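Local coordinates for inactivation-no-after-potential D protein (Drosophila melanogaster, PDB 2QKU) that probably serves as a PDZ-domain scaffold that gathers signalling proteins of the fly photoreceptor by binding short peptide ends, at residues 8-13 / 71-76. Numbering follows the deposited sequence.
Sequences LMKKAG and KGANGK
Met9, present as selenomethionine, has CG anti to the backbone N (chi1 175°) and then bends at chi2 and chi3. The hooked chain turns its end onto the backbone of Gly75 and Lys76. Its SE lies 3.6 Å from Gly75 C, and its CE packs 3.9 Å from Lys76 CB. Lys10 CG is likewise anti to the backbone N, but the chain runs on straight, bending only at chi4. Its aliphatic part passes alongside Ala73, with CD 3.5 Å from Ala73 O.

Between these two side chains the backbones are joined. Lys10 N gives a nearly straight hydrogen bond to Gly75 O, 2.8 Å long. A water bridges the other pair of backbone atoms: it donates to Lys10 O (2.7 Å) and accepts from Gly75 N (3.0 Å). The backbone N and O of both residues are thus used, one directly and one through the water. Met9 and Lys76 form an antiparallel non-hydrogen-bonded pair, and their side chains share one face of the sheet. Gly75 has a positive phi, 80°.

The amine of Lys10 turns away from 71-76, back to its own segment and the residue just after it. NZ donates to Lys11 O from above the carbonyl plane and also to Lys14 O, so it ties the turn after the strand together.

The contact lies at the surface of the PDZ domain, on strand 2-9 beside the start of strand 76-83. Leu8 continues the pairing by backbone bonding to Val77, and its side chain reaches Ile40 of helix 38-43. Residues 72-75 link helix 63-71 to strand 76-83.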
loop_
_atom_site.group_PDB
_atom_site.type_symbol
_atom_site.label_atom_id
_atom_site.label_comp_id
_atom_site.label_asym_id
_atom_site.label_seq_id
_atom_site.Cartn_x
_atom_site.Cartn_y
_atom_site.Cartn_z
ATOM N N LEU A 8 3.823 -0.124 9.588
ATOM C CA LEU A 8 3.241 0.888 10.444
ATOM C C LEU A 8 2.133 0.302 11.299
ATOM O O LEU A 8 1.602 -0.770 11.003
ATOM C CB LEU A 8 2.689 2.034 9.588
ATOM C CG LEU A 8 1.565 1.705 8.598
ATOM C CD1 LEU A 8 0.224 1.650 9.325
ATOM C CD2 LEU A 8 1.522 2.779 7.516
HETATM N N MSE A 9 1.798 1.012 12.367
HETATM C CA MSE A 9 0.744 0.595 13.269
HETATM C C MSE A 9 -0.465 1.434 12.909
HETATM O O MSE A 9 -0.446 2.651 13.065
HETATM C CB MSE A 9 1.153 0.869 14.713
HETATM C CG MSE A 9 0.075 0.571 15.748
HETATM SE SE MSE A 9 -0.475 -1.282 15.750
HETATM C CE MSE A 9 1.264 -2.119 15.466
ATOM N N LYS A 10 -1.517 0.800 12.411
ATOM C CA LYS A 10 -2.695 1.568 12.053
ATOM C C LYS A 10 -3.487 1.944 13.295
ATOM O O LYS A 10 -3.652 1.135 14.212
ATOM C CB LYS A 10 -3.602 0.798 11.096
ATOM C CG LYS A 10 -4.762 1.661 10.629
ATOM C CD LYS A 10 -5.720 0.946 9.710
ATOM C CE LYS A 10 -6.807 1.913 9.272
ATOM N NZ LYS A 10 -7.413 2.612 10.448
ATOM N N LYS A 11 -3.973 3.181 13.317
ATOM C CA LYS A 11 -4.756 3.665 14.436
ATOM C C LYS A 11 -6.235 3.713 14.080
ATOM O O LYS A 11 -6.610 4.100 12.966
ATOM C CB LYS A 11 -4.277 5.055 14.857
ATOM C CG LYS A 11 -2.849 5.071 15.387
ATOM C CD LYS A 11 -2.524 6.386 16.083
ATOM C CE LYS A 11 -1.146 6.341 16.743
ATOM N NZ LYS A 11 -0.866 7.561 17.562
ATOM N N ALA A 12 -7.070 3.315 15.033
ATOM C CA ALA A 12 -8.512 3.319 14.841
ATOM C C ALA A 12 -8.961 4.730 14.481
ATOM O O ALA A 12 -8.528 5.698 15.097
ATOM C CB ALA A 12 -9.211 2.858 16.124
ATOM N N GLY A 13 -9.819 4.846 13.475
ATOM C CA GLY A 13 -10.306 6.158 13.086
ATOM C C GLY A 13 -9.447 6.924 12.093
ATOM O O GLY A 13 -9.893 7.933 11.540
ATOM N N LYS A 71 -8.505 -2.350 2.775
ATOM C CA LYS A 71 -9.514 -1.762 3.638
ATOM C C LYS A 71 -9.681 -2.536 4.935
ATOM O O LYS A 71 -10.107 -1.976 5.952
ATOM C CB LYS A 71 -10.846 -1.678 2.892
ATOM C CG LYS A 71 -11.236 -0.255 2.519
ATOM C CD LYS A 71 -10.053 0.525 1.945
ATOM C CE LYS A 71 -10.450 1.951 1.617
ATOM N NZ LYS A 71 -11.028 2.674 2.792
ATOM N N GLY A 72 -9.340 -3.820 4.905
ATOM C CA GLY A 72 -9.471 -4.631 6.100
ATOM C C GLY A 72 -8.343 -4.410 7.086
ATOM O O GLY A 72 -8.389 -4.911 8.209
ATOM N N ALA A 73 -7.332 -3.657 6.664
ATOM C CA ALA A 73 -6.165 -3.357 7.496
ATOM C C ALA A 73 -6.521 -2.987 8.930
ATOM O O ALA A 73 -7.354 -2.110 9.173
ATOM C CB ALA A 73 -5.357 -2.233 6.869
ATOM N N ASN A 74 -5.867 -3.649 9.876
ATOM C CA ASN A 74 -6.112 -3.402 11.284
ATOM C C ASN A 74 -4.889 -3.804 12.106
ATOM O O ASN A 74 -4.369 -4.914 11.969
ATOM C CB ASN A 74 -7.341 -4.190 11.731
ATOM C CG ASN A 74 -7.761 -3.858 13.135
ATOM O OD1 ASN A 74 -7.170 -4.341 14.101
ATOM N ND2 ASN A 74 -8.782 -3.016 13.265
ATOM N N GLY A 75 -4.431 -2.896 12.958
ATOM C CA GLY A 75 -3.264 -3.184 13.769
ATOM C C GLY A 75 -1.989 -2.996 12.968
ATOM O O GLY A 75 -1.821 -1.990 12.274
ATOM N N LYS A 76 -1.087 -3.966 13.053
ATOM C CA LYS A 76 0.171 -3.879 12.330
ATOM C C LYS A 76 -0.074 -4.058 10.837
ATOM O O LYS A 76 -0.768 -4.983 10.417
ATOM C CB LYS A 76 1.145 -4.949 12.838
ATOM C CG LYS A 76 2.577 -4.800 12.325
ATOM C CD LYS A 76 3.015 -5.975 11.433
ATOM C CE LYS A 76 2.305 -5.970 10.080
ATOM N NZ LYS A 76 2.649 -7.160 9.249
HETATM O O HOH W 1 -5.767 -0.465 14.125
#